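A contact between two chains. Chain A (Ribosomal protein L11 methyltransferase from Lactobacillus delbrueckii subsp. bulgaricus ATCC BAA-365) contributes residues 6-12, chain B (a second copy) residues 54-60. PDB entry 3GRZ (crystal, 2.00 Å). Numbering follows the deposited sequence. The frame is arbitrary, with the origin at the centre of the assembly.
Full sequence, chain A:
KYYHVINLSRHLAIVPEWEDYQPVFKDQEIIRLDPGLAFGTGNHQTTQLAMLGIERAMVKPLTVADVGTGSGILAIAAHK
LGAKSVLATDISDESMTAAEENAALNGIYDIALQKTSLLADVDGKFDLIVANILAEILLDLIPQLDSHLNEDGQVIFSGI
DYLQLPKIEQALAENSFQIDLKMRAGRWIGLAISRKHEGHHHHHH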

# COMPACT_ATOMS: atom_id res chain seq x y z
N ILE A 6 -3.77 -15.39 5.48
CA ILE A 6 -3.23 -14.06 5.72
C ILE A 6 -3.85 -13.10 4.71
O ILE A 6 -3.54 -13.15 3.51
N ASN A 7 -4.75 -12.27 5.21
CA ASN A 7 -5.51 -11.31 4.42
C ASN A 7 -4.71 -10.04 4.29
O ASN A 7 -4.81 -9.15 5.15
N LEU A 8 -3.90 -9.97 3.24
CA LEU A 8 -2.93 -8.88 3.07
C LEU A 8 -3.56 -7.55 2.65
O LEU A 8 -3.25 -6.50 3.23
N SER A 9 -4.43 -7.61 1.64
CA SER A 9 -5.00 -6.41 1.04
C SER A 9 -6.26 -6.76 0.26
O SER A 9 -6.68 -7.93 0.18
N ARG A 10 -6.83 -5.72 -0.35
CA ARG A 10 -7.98 -5.87 -1.23
C ARG A 10 -7.73 -6.91 -2.32
O ARG A 10 -8.61 -7.70 -2.66
N HIS A 11 -6.52 -6.93 -2.86
CA HIS A 11 -6.26 -7.77 -4.02
C HIS A 11 -5.45 -9.02 -3.76
O HIS A 11 -5.17 -9.77 -4.68
N LEU A 12 -5.11 -9.28 -2.50
CA LEU A 12 -4.26 -10.42 -2.21
C LEU A 12 -4.47 -11.06 -0.85
O LEU A 12 -4.46 -10.38 0.18
N ILE B 54 -6.21 2.36 2.39
CA ILE B 54 -7.52 1.83 1.98
C ILE B 54 -7.34 0.46 1.32
O ILE B 54 -8.08 -0.49 1.61
N GLU B 55 -6.32 0.35 0.47
CA GLU B 55 -5.99 -0.91 -0.19
C GLU B 55 -5.67 -2.00 0.84
O GLU B 55 -6.07 -3.15 0.68
N ARG B 56 -4.98 -1.61 1.92
CA ARG B 56 -4.64 -2.53 2.99
C ARG B 56 -5.88 -2.94 3.77
O ARG B 56 -6.06 -4.13 4.06
N ALA B 57 -6.73 -1.96 4.09
CA ALA B 57 -7.89 -2.20 4.96
C ALA B 57 -9.04 -2.95 4.27
O ALA B 57 -9.76 -3.69 4.93
N MET B 58 -9.21 -2.77 2.96
CA MET B 58 -10.42 -3.28 2.29
C MET B 58 -10.30 -4.74 1.90
O MET B 58 -10.27 -5.07 0.72
N VAL B 59 -10.25 -5.62 2.91
CA VAL B 59 -10.22 -7.08 2.68
C VAL B 59 -11.61 -7.68 2.50
O VAL B 59 -11.75 -8.81 2.00
N LYS B 60 -12.64 -6.93 2.91
CA LYS B 60 -14.04 -7.27 2.69
C LYS B 60 -14.78 -5.92 2.54
O LYS B 60 -14.19 -4.88 2.87

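The most unusual feature is that Glu55(B) engages chain A at both its backbone and its carboxylate. Glu55(B) O accepts from Arg10(A) N at 2.9 Å with an N-H...O angle of 160°, while Glu55(B) OE2 accepts from His11(A) ND1 at 2.7 Å and 172°, a nearly linear hydrogen bond. The CA-to-CB bond of Glu55(B) points sideways, but chi1 t and chi2 p bring the carboxylate nearer chain A. His11(A), chi1 m and chi2 97°, likewise starts sideways and turns its ring inward, so that OE2 lies at the ring edge, near its plane. Water 3 adds a bridge, accepting from Ser9(A) OG at 2.7 Å and donating to Glu55(B) OE2 at 2.8 Å; Ser9(A) is in rotamer p, with its CB 3.4 Å from Glu55(B) O.

Arg10(A), chi1 t, points toward chain B at CB, yet its end leads away and its guanidinium nitrogens bond elsewhere in the structure. Arg10(A) CA makes a CA-H...O contact of 3.1 Å with Met58(B) O, which has no conventional polar partner.

Val59(B), chi1 m, packs its CB 3.7 Å from Asn7(A) ND2 and its CG1 4.0 Å from Ser9(A) O. Water 1 donates to Val59(B) O at 2.7 Å and weakly accepts from Asn7(A) ND2 at 3.3 Å.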

# COMPACT_ATOMS: atom_id res chain seq x y z
CB ILE A 6 -1.69 -14.03 5.65
CG1 ILE A 6 -1.06 -15.04 6.64
CG2 ILE A 6 -1.14 -12.61 5.84
CD1 ILE A 6 -1.51 -14.87 8.09
CB ASN A 7 -6.80 -11.00 5.16
CG ASN A 7 -8.01 -11.17 4.30
OD1 ASN A 7 -7.93 -11.17 3.07
ND2 ASN A 7 -9.16 -11.32 4.94
CB LEU A 8 -1.86 -9.26 2.06
CG LEU A 8 -0.81 -10.30 2.48
CD1 LEU A 8 0.08 -10.60 1.30
CD2 LEU A 8 0.03 -9.82 3.65
CB SER A 9 -3.99 -5.74 0.10
OG SER A 9 -3.76 -6.53 -1.06
CB ARG A 10 -8.32 -4.51 -1.85
CG ARG A 10 -9.36 -4.54 -2.96
CD ARG A 10 -10.69 -5.07 -2.48
NE ARG A 10 -11.70 -5.16 -3.54
CZ ARG A 10 -11.77 -6.12 -4.45
NH1 ARG A 10 -10.88 -7.12 -4.49
NH2 ARG A 10 -12.75 -6.08 -5.35
CB HIS A 11 -5.64 -6.93 -5.13
CG HIS A 11 -6.53 -5.83 -5.59
ND1 HIS A 11 -6.42 -4.54 -5.12
CD2 HIS A 11 -7.58 -5.82 -6.46
CE1 HIS A 11 -7.34 -3.78 -5.69
NE2 HIS A 11 -8.06 -4.54 -6.50
CB LEU A 12 -2.78 -10.02 -2.33
CG LEU A 12 -1.82 -11.11 -2.78
CD1 LEU A 12 -1.90 -11.31 -4.29
CD2 LEU A 12 -0.42 -10.73 -2.37
CB ILE B 54 -8.30 2.79 1.04
CG1 ILE B 54 -8.59 4.11 1.74
CG2 ILE B 54 -9.63 2.16 0.58
CD1 ILE B 54 -9.12 5.20 0.78
CB GLU B 55 -4.81 -0.69 -1.16
CG GLU B 55 -4.17 -1.95 -1.75
CD GLU B 55 -4.99 -2.60 -2.86
OE1 GLU B 55 -5.88 -1.92 -3.42
OE2 GLU B 55 -4.76 -3.79 -3.17
CB ARG B 56 -3.60 -1.88 3.90
CG ARG B 56 -3.24 -2.65 5.16
CD ARG B 56 -2.31 -1.81 6.03
NE ARG B 56 -2.07 -2.41 7.34
CZ ARG B 56 -2.87 -2.26 8.39
NH1 ARG B 56 -2.58 -2.85 9.54
NH2 ARG B 56 -3.98 -1.54 8.30
CB ALA B 57 -8.41 -0.89 5.57
CB MET B 58 -10.83 -2.39 1.09
CG MET B 58 -12.33 -2.52 0.67
SD MET B 58 -13.56 -1.66 1.71
CE MET B 58 -13.29 0.04 1.16
CB VAL B 59 -9.48 -7.82 3.84
CG1 VAL B 59 -8.02 -7.35 3.93
CG2 VAL B 59 -10.22 -7.60 5.20
CB LYS B 60 -14.58 -8.07 3.89
CG LYS B 60 -14.66 -7.27 5.18
CD LYS B 60 -15.18 -8.12 6.34
CE LYS B 60 -15.34 -7.28 7.58
NZ LYS B 60 -15.84 -8.09 8.73
O HOH W 1 -12.22 -10.88 3.66
O HOH W 2 -5.27 -6.27 5.83
O HOH W 3 -2.49 -5.35 -3.11